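Local coordinates for protein lysin (Enterococcus phage IMEEF1, PDB 6IST) that probably cleaves the peptidoglycan of its bacterial host through a CHAP-type cysteine peptidase domain, which binds a calcium ion, at residues C[78-83]-C[102-107]; C[74-79]-C[133-138]; C[169-174]-C[181-186]. One frame throughout, in Å; residues are numbered along the deposited sequence.

Contact 1: residues C[78-83]-C[102-107]; sequences MIWGLG and GTFVSV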
ATOM      1  N   MET C  78      -4.151  21.574  13.342  1.00 16.51           N
ATOM      2  CA  MET C  78      -5.065  22.183  14.244  1.00 18.78           C
ATOM      3  C   MET C  78      -6.434  21.797  13.869  1.00 19.50           C
ATOM      4  O   MET C  78      -6.796  21.705  12.676  1.00 21.86           O
ATOM      5  CB  MET C  78      -4.963  23.694  14.091  1.00 21.42           C
ATOM      6  CG  MET C  78      -3.627  24.254  14.391  1.00 21.98           C
ATOM      7  SD  MET C  78      -2.983  23.995  16.022  1.00 17.10           S
ATOM      8  CE  MET C  78      -4.475  24.312  17.026  1.00 22.35           C
ATOM      9  N   ILE C  79      -7.208  21.582  14.875  1.00 17.76           N
ATOM     10  CA  ILE C  79      -8.596  21.232  14.761  1.00 18.03           C
ATOM     11  C   ILE C  79      -9.481  22.171  15.567  1.00 17.52           C
ATOM     12  O   ILE C  79      -9.353  22.261  16.799  1.00 16.06           O
ATOM     13  CB  ILE C  79      -8.802  19.789  15.264  1.00 20.47           C
ATOM     14  CG1 ILE C  79      -7.767  18.785  14.730  1.00 22.18           C
ATOM     15  CG2 ILE C  79     -10.236  19.351  14.927  1.00 23.07           C
ATOM     16  CD1 ILE C  79      -7.831  17.484  15.483  1.00 21.91           C
ATOM     17  N   TRP C  80     -10.438  22.814  14.891  1.00 19.53           N
ATOM     18  CA  TRP C  80     -11.488  23.563  15.515  1.00 17.67           C
ATOM     19  C   TRP C  80     -12.702  22.726  15.476  1.00 18.96           C
ATOM     20  O   TRP C  80     -13.093  22.253  14.358  1.00 17.95           O
ATOM     21  CB  TRP C  80     -11.752  24.800  14.779  1.00 18.91           C
ATOM     22  CG  TRP C  80     -10.808  25.937  14.932  1.00 18.22           C
ATOM     23  CD1 TRP C  80     -11.004  27.075  15.706  1.00 18.60           C
ATOM     24  CD2 TRP C  80      -9.517  26.109  14.308  1.00 18.87           C
ATOM     25  NE1 TRP C  80      -9.928  27.927  15.558  1.00 19.57           N
ATOM     26  CE2 TRP C  80      -8.996  27.355  14.748  1.00 17.56           C
ATOM     27  CE3 TRP C  80      -8.753  25.341  13.486  1.00 18.49           C
ATOM     28  CZ2 TRP C  80      -7.732  27.808  14.316  1.00 18.91           C
ATOM     29  CZ3 TRP C  80      -7.515  25.813  12.996  1.00 18.90           C
ATOM     30  CH2 TRP C  80      -7.031  27.034  13.460  1.00 18.93           C
ATOM     31  N   GLY C  81     -13.306  22.533  16.640  1.00 18.18           N
ATOM     32  CA  GLY C  81     -14.521  21.664  16.688  1.00 20.10           C
ATOM     33  C   GLY C  81     -15.587  22.037  17.683  1.00 20.56           C
ATOM     34  O   GLY C  81     -16.452  21.193  17.954  1.00 23.57           O
ATOM     35  N   LEU C  82     -15.516  23.219  18.285  1.00 18.93           N
ATOM     36  CA  LEU C  82     -16.400  23.618  19.387  1.00 20.81           C
ATOM     37  C   LEU C  82     -17.187  24.797  18.996  1.00 20.62           C
ATOM     38  O   LEU C  82     -16.732  25.633  18.226  1.00 20.05           O
ATOM     39  CB  LEU C  82     -15.629  23.952  20.653  1.00 22.29           C
ATOM     40  CG  LEU C  82     -14.819  22.717  21.115  1.00 26.94           C
ATOM     41  CD1 LEU C  82     -13.864  23.141  22.236  1.00 37.20           C
ATOM     42  CD2 LEU C  82     -15.726  21.611  21.561  1.00 29.15           C
ATOM     43  N   GLY C  83     -18.407  24.905  19.506  1.00 20.34           N
ATOM     44  CA  GLY C  83     -19.193  26.107  19.214  1.00 21.43           C
ATOM     45  C   GLY C  83     -19.682  26.104  17.771  1.00 22.68           C
ATOM     46  O   GLY C  83     -20.186  25.069  17.275  1.00 24.51           O
ATOM     47  N   GLY C 102      -1.925  32.703  25.161  1.00 26.89           N
ATOM     48  CA  GLY C 102      -3.130  32.097  24.629  1.00 26.56           C
ATOM     49  C   GLY C 102      -3.334  32.169  23.096  1.00 26.18           C
ATOM     50  O   GLY C 102      -4.475  31.960  22.599  1.00 30.22           O
ATOM     51  N   THR C 103      -2.309  32.538  22.349  1.00 21.59           N
ATOM     52  CA  THR C 103      -2.419  32.608  20.894  1.00 28.28           C
ATOM     53  C   THR C 103      -1.467  31.651  20.219  1.00 23.95           C
ATOM     54  O   THR C 103      -0.594  31.012  20.863  1.00 22.05           O
ATOM     55  CB  THR C 103      -2.195  34.047  20.366  1.00 30.55           C
ATOM     56  OG1 THR C 103      -0.829  34.417  20.566  1.00 27.59           O
ATOM     57  CG2 THR C 103      -3.100  35.054  21.081  1.00 33.70           C
ATOM     58  N   PHE C 104      -1.684  31.474  18.918  1.00 22.19           N
ATOM     59  CA  PHE C 104      -0.818  30.703  18.091  1.00 23.13           C
ATOM     60  C   PHE C 104      -0.921  31.157  16.625  1.00 22.17           C
ATOM     61  O   PHE C 104      -1.840  31.891  16.242  1.00 19.69           O
ATOM     62  CB  PHE C 104      -1.148  29.195  18.256  1.00 19.63           C
ATOM     63  CG  PHE C 104      -2.514  28.787  17.719  1.00 17.56           C
ATOM     64  CD1 PHE C 104      -3.635  28.811  18.544  1.00 19.86           C
ATOM     65  CD2 PHE C 104      -2.644  28.339  16.467  1.00 18.56           C
ATOM     66  CE1 PHE C 104      -4.884  28.463  18.091  1.00 19.86           C
ATOM     67  CE2 PHE C 104      -3.902  28.009  15.961  1.00 17.71           C
ATOM     68  CZ  PHE C 104      -4.996  28.028  16.793  1.00 18.60           C
ATOM     69  N   VAL C 105       0.027  30.725  15.815  1.00 20.43           N
ATOM     70  CA  VAL C 105       0.018  30.970  14.409  1.00 19.85           C
ATOM     71  C   VAL C 105      -0.149  29.689  13.593  1.00 19.22           C
ATOM     72  O   VAL C 105       0.568  28.760  13.780  1.00 17.69           O
ATOM     73  CB  VAL C 105       1.302  31.697  13.996  1.00 24.26           C
ATOM     74  CG1 VAL C 105       1.378  31.890  12.520  1.00 25.48           C
ATOM     75  CG2 VAL C 105       1.387  33.052  14.702  1.00 24.48           C
ATOM     76  N   SER C 106      -1.108  29.671  12.684  1.00 17.95           N
ATOM     77  CA  SER C 106      -1.283  28.604  11.742  1.00 18.73           C
ATOM     78  C   SER C 106      -1.517  29.157  10.295  1.00 21.18           C
ATOM     79  O   SER C 106      -1.938  30.314  10.112  1.00 23.62           O
ATOM     80  CB  SER C 106      -2.375  27.598  12.225  1.00 19.63           C
ATOM     81  OG  SER C 106      -3.666  28.203  12.191  1.00 21.37           O
ATOM     82  N   VAL C 107      -1.222  28.349   9.265  1.00 18.70           N
ATOM     83  CA  VAL C 107      -1.533  28.673   7.884  1.00 18.46           C
ATOM     84  C   VAL C 107      -2.767  27.876   7.555  1.00 16.64           C
ATOM     85  O   VAL C 107      -2.799  26.652   7.824  1.00 17.91           O
ATOM     86  CB  VAL C 107      -0.403  28.277   6.976  1.00 19.53           C
ATOM     87  CG1 VAL C 107      -0.824  28.263   5.548  1.00 20.31           C
ATOM     88  CG2 VAL C 107       0.722  29.228   7.208  1.00 20.48           C
TER
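The Phe104 ring takes the methyl of Met78 over one face and the indole of Trp80 at its edge. Met78 CE stands 4.2 Å from the centroid of the Phe104 ring, 28° off its normal, while the sulfur comes in obliquely, so CH-pi and Met-aromatic contacts combine. Bends at chi2 and chi3 of Met78 curl the thioether into this place, and the two side chains meet tip to tip. At the edge, Trp80 CZ2 lies 3.7 Å from Phe104 CZ; the two rings meet obliquely, their planes 44° apart. Ser106 OG, 3.8 Å from Trp80 CH2, sits in the indole plane at its edge. The polar partner of that hydroxyl is Asp108 OD1, to which it is hydrogen-bonded; Asp108 may belong to a Cys-His-Asp triad with Cys29 and His90, as expected of CHAP peptidases, and the Trp80 ring also meets His90.

Strands 77-80 and 103-108 belong to one antiparallel sheet but are not neighbours: strand 90-94 runs between them. The axes of strands 78-80 and 103-107 come within 9.9 Å and are turned by 97°, so only side chains close the gap, with Val132 of strand 132-137 and His127 of strand 123-128 packing alongside.

Contact 2: residues C[74-79]-C[133-138]; sequences AGDVMI and WGVIRP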
ATOM      1  N   ALA C  74       4.869  23.419  16.614  1.00 22.14           N
ATOM      2  CA  ALA C  74       4.971  23.646  15.209  1.00 21.21           C
ATOM      3  C   ALA C  74       4.853  22.323  14.438  1.00 17.96           C
ATOM      4  O   ALA C  74       5.325  21.278  14.909  1.00 18.92           O
ATOM      5  CB  ALA C  74       6.296  24.329  14.889  1.00 25.25           C
ATOM      6  N   GLY C  75       4.012  22.352  13.429  1.00 18.18           N
ATOM      7  CA  GLY C  75       3.796  21.224  12.508  1.00 20.57           C
ATOM      8  C   GLY C  75       2.581  20.378  12.923  1.00 19.74           C
ATOM      9  O   GLY C  75       2.243  19.406  12.220  1.00 21.17           O
ATOM     10  N   ASP C  76       1.916  20.809  13.959  1.00 20.98           N
ATOM     11  CA  ASP C  76       0.650  20.196  14.428  1.00 18.86           C
ATOM     12  C   ASP C  76      -0.431  20.551  13.429  1.00 20.15           C
ATOM     13  O   ASP C  76      -0.403  21.629  12.819  1.00 19.58           O
ATOM     14  CB  ASP C  76       0.229  20.746  15.756  1.00 20.04           C
ATOM     15  CG  ASP C  76       0.926  20.071  16.951  1.00 22.77           C
ATOM     16  OD1 ASP C  76       1.606  19.027  16.757  1.00 23.13           O
ATOM     17  OD2 ASP C  76       0.681  20.559  18.094  1.00 25.69           O
ATOM     18  N   VAL C  77      -1.354  19.619  13.219  1.00 18.24           N
ATOM     19  CA  VAL C  77      -2.585  19.885  12.449  1.00 20.38           C
ATOM     20  C   VAL C  77      -3.607  20.367  13.497  1.00 19.88           C
ATOM     21  O   VAL C  77      -3.897  19.660  14.451  1.00 16.93           O
ATOM     22  CB  VAL C  77      -3.096  18.604  11.762  1.00 20.07           C
ATOM     23  CG1 VAL C  77      -4.488  18.866  11.175  1.00 21.03           C
ATOM     24  CG2 VAL C  77      -2.131  18.068  10.721  1.00 25.08           C
ATOM     25  N   MET C  78      -4.151  21.574  13.342  1.00 16.51           N
ATOM     26  CA  MET C  78      -5.065  22.183  14.244  1.00 18.78           C
ATOM     27  C   MET C  78      -6.434  21.797  13.869  1.00 19.50           C
ATOM     28  O   MET C  78      -6.796  21.705  12.676  1.00 21.86           O
ATOM     29  CB  MET C  78      -4.963  23.694  14.091  1.00 21.42           C
ATOM     30  CG  MET C  78      -3.627  24.254  14.391  1.00 21.98           C
ATOM     31  SD  MET C  78      -2.983  23.995  16.022  1.00 17.10           S
ATOM     32  CE  MET C  78      -4.475  24.312  17.026  1.00 22.35           C
ATOM     33  N   ILE C  79      -7.208  21.582  14.875  1.00 17.76           N
ATOM     34  CA  ILE C  79      -8.596  21.232  14.761  1.00 18.03           C
ATOM     35  C   ILE C  79      -9.481  22.171  15.567  1.00 17.52           C
ATOM     36  O   ILE C  79      -9.353  22.261  16.799  1.00 16.06           O
ATOM     37  CB  ILE C  79      -8.802  19.789  15.264  1.00 20.47           C
ATOM     38  CG1 ILE C  79      -7.767  18.785  14.730  1.00 22.18           C
ATOM     39  CG2 ILE C  79     -10.236  19.351  14.927  1.00 23.07           C
ATOM     40  CD1 ILE C  79      -7.831  17.484  15.483  1.00 21.91           C
ATOM     41  N   TRP C 133     -10.465  22.603  19.365  1.00 18.46           N
ATOM     42  CA  TRP C 133     -10.642  21.322  20.040  1.00 18.14           C
ATOM     43  C   TRP C 133      -9.306  20.766  20.430  1.00 19.97           C
ATOM     44  O   TRP C 133      -9.089  20.323  21.551  1.00 18.68           O
ATOM     45  CB  TRP C 133     -11.344  20.358  19.073  1.00 18.58           C
ATOM     46  CG  TRP C 133     -11.574  19.053  19.680  1.00 21.20           C
ATOM     47  CD1 TRP C 133     -12.642  18.683  20.322  1.00 21.60           C
ATOM     48  CD2 TRP C 133     -10.691  17.910  19.652  1.00 21.80           C
ATOM     49  NE1 TRP C 133     -12.527  17.375  20.735  1.00 24.43           N
ATOM     50  CE2 TRP C 133     -11.297  16.905  20.378  1.00 24.64           C
ATOM     51  CE3 TRP C 133      -9.431  17.679  19.114  1.00 23.35           C
ATOM     52  CZ2 TRP C 133     -10.714  15.624  20.532  1.00 27.61           C
ATOM     53  CZ3 TRP C 133      -8.825  16.462  19.309  1.00 23.84           C
ATOM     54  CH2 TRP C 133      -9.481  15.440  20.011  1.00 27.57           C
ATOM     55  N   GLY C 134      -8.370  20.804  19.504  1.00 18.88           N
ATOM     56  CA  GLY C 134      -7.050  20.160  19.739  1.00 19.30           C
ATOM     57  C   GLY C 134      -6.174  20.031  18.510  1.00 16.88           C
ATOM     58  O   GLY C 134      -6.327  20.779  17.522  1.00 17.49           O
ATOM     59  N   VAL C 135      -5.252  19.054  18.529  1.00 15.84           N
ATOM     60  CA  VAL C 135      -4.283  18.888  17.538  1.00 17.32           C
ATOM     61  C   VAL C 135      -4.127  17.448  17.139  1.00 17.73           C
ATOM     62  O   VAL C 135      -4.474  16.571  17.950  1.00 18.11           O
ATOM     63  CB  VAL C 135      -2.918  19.418  17.947  1.00 21.46           C
ATOM     64  CG1 VAL C 135      -3.001  20.922  18.122  1.00 20.92           C
ATOM     65  CG2 VAL C 135      -2.276  18.684  19.115  1.00 23.33           C
ATOM     66  N   ILE C 136      -3.728  17.235  15.895  1.00 20.18           N
ATOM     67  CA  ILE C 136      -3.106  15.939  15.469  1.00 18.77           C
ATOM     68  C   ILE C 136      -1.665  16.247  15.316  1.00 18.04           C
ATOM     69  O   ILE C 136      -1.298  17.212  14.630  1.00 18.74           O
ATOM     70  CB  ILE C 136      -3.773  15.369  14.227  1.00 19.92           C
ATOM     71  CG1 ILE C 136      -5.121  14.861  14.628  1.00 20.40           C
ATOM     72  CG2 ILE C 136      -2.955  14.213  13.649  1.00 22.19           C
ATOM     73  CD1 ILE C 136      -6.093  14.522  13.506  1.00 22.11           C
ATOM     74  N   ARG C 137      -0.847  15.493  16.036  1.00 19.32           N
ATOM     75  CA  ARG C 137       0.605  15.644  15.991  1.00 22.01           C
ATOM     76  C   ARG C 137       1.205  14.528  15.136  1.00 21.23           C
ATOM     77  O   ARG C 137       1.177  13.355  15.537  1.00 21.76           O
ATOM     78  CB  ARG C 137       1.136  15.637  17.406  1.00 22.21           C
ATOM     79  CG  ARG C 137       2.632  15.721  17.469  1.00 26.06           C
ATOM     80  CD  ARG C 137       3.026  16.291  18.814  1.00 26.89           C
ATOM     81  NE  ARG C 137       2.328  17.567  19.042  1.00 27.15           N
ATOM     82  CZ  ARG C 137       2.092  18.119  20.244  1.00 26.23           C
ATOM     83  NH1 ARG C 137       2.532  17.524  21.354  1.00 26.51           N
ATOM     84  NH2 ARG C 137       1.444  19.266  20.345  1.00 25.76           N
ATOM     85  N   PRO C 138       1.676  14.862  13.927  1.00 22.62           N
ATOM     86  CA  PRO C 138       2.338  13.848  13.054  1.00 22.72           C
ATOM     87  C   PRO C 138       3.682  13.485  13.698  1.00 22.98           C
ATOM     88  O   PRO C 138       4.234  14.282  14.512  1.00 21.76           O
ATOM     89  CB  PRO C 138       2.615  14.573  11.742  1.00 25.74           C
ATOM     90  CG  PRO C 138       1.694  15.731  11.756  1.00 27.81           C
ATOM     91  CD  PRO C 138       1.555  16.142  13.222  1.00 25.67           C
TER
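Asp76 and Arg137 meet because CG of Asp76 lies anti to its own carbonyl carbon (chi1 -83°), while the arginine chain runs out with CG anti to the backbone N and then bends at chi3 (-54°), which turns NE toward the carboxylate. The result is a side-on, two-pronged salt bridge: Arg137 NE donates to Asp76 OD1 at 2.8 Å and Arg137 NH2 to Asp76 OD2 at 2.7 Å. Both bonds are nearly straight and use the syn lone pairs. Carboxylate and guanidinium planes differ by 6°, so the paired bonds fix the rotation of both groups. Each group has a further partner: Asp76 OD2 also accepts from Lys73 N, and Arg137 NH2 also donates to Gln71 O.

Beyond the ion pair the strands run antiparallel. Val77 and Ile136 form a hydrogen-bonded pair, Val77 N reaching Ile136 O at 2.8 Å and the reverse bond matching it. Further along, Ile79 O accepts from both Trp133 N (2.8 Å) and Gly134 N (3.2 Å), a classic beta bulge that places two residues opposite one. Ile79 N in turn donates to Gly134 O at 2.9 Å.

On the face of Val77 and Ile79, Ile79 CD1 packs 3.9 Å from Ile136 CG1 and also touches the Trp133 ring at CE3. On the other face Val135 CG1 rests 3.7 Å from Met78 SD, the two side chains side by side and pointing the same way.

Within the six-stranded sheet, strand 62-65 flanks 132-137 and strand 90-94 flanks 77-80. Helix 29-41 packs on the Val77 face through Thr33 and Met37, and Met37 and Phe41 reach Pro138.

Contact 3: residues C[169-174]-C[181-186]; sequences FIYYKR and EQWFVI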
ATOM      1  N   PHE C 169      -0.141  -3.447   2.933  1.00 23.47           N
ATOM      2  CA  PHE C 169      -0.530  -2.103   3.361  1.00 20.76           C
ATOM      3  C   PHE C 169      -1.865  -2.169   4.120  1.00 20.78           C
ATOM      4  O   PHE C 169      -2.495  -3.216   4.149  1.00 19.02           O
ATOM      5  CB  PHE C 169      -0.645  -1.164   2.203  1.00 21.11           C
ATOM      6  CG  PHE C 169      -1.599  -1.605   1.131  1.00 20.20           C
ATOM      7  CD1 PHE C 169      -2.895  -1.230   1.195  1.00 21.00           C
ATOM      8  CD2 PHE C 169      -1.148  -2.350   0.033  1.00 23.08           C
ATOM      9  CE1 PHE C 169      -3.766  -1.586   0.190  1.00 23.11           C
ATOM     10  CE2 PHE C 169      -2.029  -2.753  -0.985  1.00 23.70           C
ATOM     11  CZ  PHE C 169      -3.345  -2.339  -0.887  1.00 24.91           C
ATOM     12  N   ILE C 170      -2.256  -1.057   4.747  1.00 19.81           N
ATOM     13  CA  ILE C 170      -3.553  -0.948   5.435  1.00 18.55           C
ATOM     14  C   ILE C 170      -4.352   0.062   4.719  1.00 18.75           C
ATOM     15  O   ILE C 170      -3.811   1.055   4.245  1.00 19.06           O
ATOM     16  CB  ILE C 170      -3.329  -0.457   6.894  1.00 20.80           C
ATOM     17  CG1 ILE C 170      -2.775  -1.610   7.757  1.00 22.05           C
ATOM     18  CG2 ILE C 170      -4.619   0.105   7.539  1.00 22.55           C
ATOM     19  CD1 ILE C 170      -2.274  -1.240   9.118  1.00 24.70           C
ATOM     20  N   TYR C 171      -5.663  -0.129   4.711  1.00 17.26           N
ATOM     21  CA  TYR C 171      -6.601   0.833   4.190  1.00 18.59           C
ATOM     22  C   TYR C 171      -7.750   0.863   5.133  1.00 18.31           C
ATOM     23  O   TYR C 171      -7.952  -0.088   5.931  1.00 17.55           O
ATOM     24  CB  TYR C 171      -7.033   0.596   2.733  1.00 18.09           C
ATOM     25  CG  TYR C 171      -7.859  -0.629   2.512  1.00 22.81           C
ATOM     26  CD1 TYR C 171      -9.244  -0.600   2.718  1.00 23.13           C
ATOM     27  CD2 TYR C 171      -7.260  -1.826   2.148  1.00 23.66           C
ATOM     28  CE1 TYR C 171      -9.996  -1.739   2.566  1.00 23.37           C
ATOM     29  CE2 TYR C 171      -8.024  -2.970   1.952  1.00 23.30           C
ATOM     30  CZ  TYR C 171      -9.382  -2.922   2.163  1.00 23.06           C
ATOM     31  OH  TYR C 171     -10.115  -4.127   2.009  1.00 24.62           O
ATOM     32  N   TYR C 172      -8.485   1.968   5.095  1.00 17.50           N
ATOM     33  CA  TYR C 172      -9.656   2.082   5.942  1.00 17.05           C
ATOM     34  C   TYR C 172     -10.839   2.065   5.083  1.00 17.13           C
ATOM     35  O   TYR C 172     -10.847   2.561   3.986  1.00 19.51           O
ATOM     36  CB  TYR C 172      -9.725   3.323   6.792  1.00 18.21           C
ATOM     37  CG  TYR C 172      -8.556   3.632   7.650  1.00 18.08           C
ATOM     38  CD1 TYR C 172      -7.692   2.663   8.117  1.00 20.06           C
ATOM     39  CD2 TYR C 172      -8.351   4.913   8.075  1.00 20.75           C
ATOM     40  CE1 TYR C 172      -6.602   2.993   8.948  1.00 20.49           C
ATOM     41  CE2 TYR C 172      -7.284   5.246   8.915  1.00 22.07           C
ATOM     42  CZ  TYR C 172      -6.433   4.293   9.366  1.00 22.50           C
ATOM     43  OH  TYR C 172      -5.364   4.661  10.194  1.00 24.47           O
ATOM     44  N   LYS C 173     -11.926   1.556   5.655  1.00 18.83           N
ATOM     45  CA  LYS C 173     -13.208   1.501   4.893  1.00 21.68           C
ATOM     46  C   LYS C 173     -14.319   2.128   5.756  1.00 22.64           C
ATOM     47  O   LYS C 173     -14.445   1.857   6.936  1.00 22.85           O
ATOM     48  CB  LYS C 173     -13.560   0.046   4.535  1.00 21.32           C
ATOM     49  CG  LYS C 173     -14.947  -0.203   3.940  1.00 22.82           C
ATOM     50  CD  LYS C 173     -15.232  -1.705   3.847  1.00 25.05           C
ATOM     51  CE  LYS C 173     -16.549  -1.929   3.074  1.00 26.21           C
ATOM     52  NZ  LYS C 173     -16.798  -3.354   2.723  1.00 29.74           N
ATOM     53  N   ARG C 174     -15.037   3.051   5.161  1.00 23.97           N
ATOM     54  CA  ARG C 174     -16.169   3.711   5.801  1.00 27.04           C
ATOM     55  C   ARG C 174     -17.382   2.906   5.382  1.00 25.80           C
ATOM     56  O   ARG C 174     -17.700   2.827   4.205  1.00 27.01           O
ATOM     57  CB  ARG C 174     -16.278   5.152   5.278  1.00 31.60           C
ATOM     58  CG  ARG C 174     -17.321   5.988   5.973  1.00 36.53           C
ATOM     59  CD  ARG C 174     -16.926   6.288   7.381  1.00 37.10           C
ATOM     60  NE  ARG C 174     -17.870   7.165   8.032  1.00 41.16           N
ATOM     61  CZ  ARG C 174     -17.877   7.423   9.338  1.00 46.46           C
ATOM     62  NH1 ARG C 174     -16.997   6.838  10.166  1.00 44.67           N
ATOM     63  NH2 ARG C 174     -18.793   8.269   9.830  1.00 48.08           N
ATOM     64  N   GLU C 181     -13.668   0.828   9.479  1.00 24.21           N
ATOM     65  CA  GLU C 181     -12.897  -0.422   9.648  1.00 24.77           C
ATOM     66  C   GLU C 181     -11.509  -0.317   9.118  1.00 22.35           C
ATOM     67  O   GLU C 181     -11.302   0.324   8.103  1.00 22.50           O
ATOM     68  CB  GLU C 181     -13.563  -1.483   8.834  1.00 26.03           C
ATOM     69  CG  GLU C 181     -14.960  -1.858   9.335  1.00 27.39           C
ATOM     70  CD  GLU C 181     -15.651  -2.877   8.414  1.00 29.83           C
ATOM     71  OE1 GLU C 181     -15.195  -3.159   7.260  1.00 27.12           O
ATOM     72  OE2 GLU C 181     -16.727  -3.362   8.824  1.00 33.49           O
ATOM     73  N   GLN C 182     -10.546  -0.952   9.775  1.00 19.35           N
ATOM     74  CA  GLN C 182      -9.222  -0.987   9.237  1.00 17.69           C
ATOM     75  C   GLN C 182      -9.016  -2.396   8.623  1.00 20.68           C
ATOM     76  O   GLN C 182      -9.392  -3.416   9.292  1.00 19.56           O
ATOM     77  CB  GLN C 182      -8.196  -0.740  10.339  1.00 19.41           C
ATOM     78  CG  GLN C 182      -8.334   0.570  11.112  1.00 20.47           C
ATOM     79  CD  GLN C 182      -7.072   1.015  11.798  1.00 23.08           C
ATOM     80  OE1 GLN C 182      -5.933   0.738  11.325  1.00 22.27           O
ATOM     81  NE2 GLN C 182      -7.239   1.716  12.928  1.00 25.80           N
ATOM     82  N   TRP C 183      -8.375  -2.443   7.446  1.00 19.52           N
ATOM     83  CA  TRP C 183      -8.147  -3.645   6.694  1.00 17.04           C
ATOM     84  C   TRP C 183      -6.686  -3.757   6.317  1.00 19.87           C
ATOM     85  O   TRP C 183      -6.069  -2.751   6.080  1.00 21.74           O
ATOM     86  CB  TRP C 183      -9.007  -3.637   5.433  1.00 18.81           C
ATOM     87  CG  TRP C 183     -10.445  -3.852   5.677  1.00 20.18           C
ATOM     88  CD1 TRP C 183     -11.347  -2.957   6.121  1.00 22.60           C
ATOM     89  CD2 TRP C 183     -11.145  -5.085   5.490  1.00 20.30           C
ATOM     90  NE1 TRP C 183     -12.577  -3.544   6.247  1.00 21.37           N
ATOM     91  CE2 TRP C 183     -12.488  -4.851   5.828  1.00 20.89           C
ATOM     92  CE3 TRP C 183     -10.748  -6.355   5.058  1.00 20.36           C
ATOM     93  CZ2 TRP C 183     -13.457  -5.836   5.738  1.00 21.65           C
ATOM     94  CZ3 TRP C 183     -11.713  -7.338   4.933  1.00 21.89           C
ATOM     95  CH2 TRP C 183     -13.059  -7.072   5.256  1.00 19.57           C
ATOM     96  N   PHE C 184      -6.158  -4.971   6.281  1.00 16.79           N
ATOM     97  CA  PHE C 184      -4.736  -5.248   5.975  1.00 17.50           C
ATOM     98  C   PHE C 184      -4.639  -6.095   4.758  1.00 19.38           C
ATOM     99  O   PHE C 184      -5.232  -7.140   4.694  1.00 18.55           O
ATOM    100  CB  PHE C 184      -4.139  -5.893   7.178  1.00 19.44           C
ATOM    101  CG  PHE C 184      -2.669  -6.225   7.102  1.00 18.80           C
ATOM    102  CD1 PHE C 184      -1.752  -5.346   6.618  1.00 19.89           C
ATOM    103  CD2 PHE C 184      -2.235  -7.435   7.616  1.00 21.63           C
ATOM    104  CE1 PHE C 184      -0.418  -5.680   6.589  1.00 22.69           C
ATOM    105  CE2 PHE C 184      -0.895  -7.781   7.622  1.00 23.90           C
ATOM    106  CZ  PHE C 184       0.013  -6.887   7.088  1.00 24.37           C
ATOM    107  N   VAL C 185      -3.842  -5.648   3.795  1.00 18.12           N
ATOM    108  CA  VAL C 185      -3.571  -6.399   2.600  1.00 19.59           C
ATOM    109  C   VAL C 185      -2.225  -7.047   2.749  1.00 21.40           C
ATOM    110  O   VAL C 185      -1.247  -6.370   3.081  1.00 21.50           O
ATOM    111  CB  VAL C 185      -3.596  -5.446   1.376  1.00 20.21           C
ATOM    112  CG1 VAL C 185      -3.169  -6.149   0.098  1.00 22.34           C
ATOM    113  CG2 VAL C 185      -4.986  -4.854   1.278  1.00 17.62           C
ATOM    114  N   ILE C 186      -2.201  -8.368   2.570  1.00 21.99           N
ATOM    115  CA  ILE C 186      -0.992  -9.154   2.681  1.00 24.00           C
ATOM    116  C   ILE C 186      -1.181 -10.453   1.906  1.00 25.83           C
ATOM    117  O   ILE C 186      -2.237 -11.057   1.981  1.00 24.50           O
ATOM    118  CB  ILE C 186      -0.665  -9.479   4.166  1.00 27.25           C
ATOM    119  CG1 ILE C 186       0.581 -10.357   4.280  1.00 28.85           C
ATOM    120  CG2 ILE C 186      -1.843 -10.108   4.878  1.00 25.06           C
ATOM    121  CD1 ILE C 186       1.215 -10.434   5.639  1.00 30.60           C
TER
HETATM  122  O   HOH W   1      -3.968   2.510  11.093  1.00 25.33           O
HETATM  123  O   HOH W   2     -16.942  -4.231   5.605  1.00 30.92           O
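Strands 169-174 and 180-186 form an antiparallel beta hairpin, with Phe169-Val185, Tyr171-Trp183 and Lys173-Glu181 as its hydrogen-bonded pairs. Each of these pairs is closed by two backbone bonds; at the middle one, Trp183 N meets Tyr171 O at 2.8 Å. Between them, the CA-H groups of Ile170 and Tyr172 lean on Trp183 O and Glu181 O.

Aromatic contacts dominate the face bearing Phe169, Tyr171 and Trp183. CG of Tyr171 sits between its backbone N and carbonyl carbon (chi1 68°), and the ring leans across to the partner strand. Trp183 CB lies 3.4 Å from Tyr171 CZ, above the ring and displaced toward its rim. The Tyr171 and indole planes are nearly parallel (4°) but slid so far apart that they barely overlap, with Tyr171 OH approaching the indole obliquely near Trp183 CG. Val185 serves two rings: CB stands over the centre of Phe169, 3.9 Å from the ring centroid, and CG2 touches the edge of Tyr171. An aromatic side chain of a neighbouring subunit stacks on Phe169.

On the other face, shared with Tyr172 and Gln182, Ile170 CG1 meets Phe184 CD1. Ala202 and Leu205 of helix 196-208 touch Phe184, as does an apolar side chain of a neighbouring subunit, and strands 215-219 and 189-192 flank the hairpin in its mixed sheet.

Polar links tie up the side-chain ends. Trp183 NE1 donates to Glu181 OE1 at 2.8 Å, and that oxygen also receives a bond from a water held by Lys173 NZ; the lysine's salt bridge goes to Glu229. Tyr172 and Gln182 run side by side, and a second water bridges them, lying 2.7 Å from Tyr172 OH and donating to Gln182 OE1 at 2.7 Å.

Overall arrangement
Contacts 1 and 2 both use strand 77-80, and Met78 takes part in each, facing Phe104 in one and Val135 in the other; their centres lie about 9 Å apart. Contact 2 joins that strand to its neighbour 132-137, whereas contact 1 crosses to the non-adjacent strand 103-108; they touch where Gly81 N packs 3.8 Å from Trp133 CB. Contact 1 borders the probable catalytic triad through Ser106, and in contact 2 the Val77 side chain is about 12 Å from that of calcium ligand Asp31. Contact 3 belongs to a separate mixed sheet across the chain's centre, away from the calcium site. Its centre is about 31 Å from that of contact 1 and about 24 Å from that of contact 2.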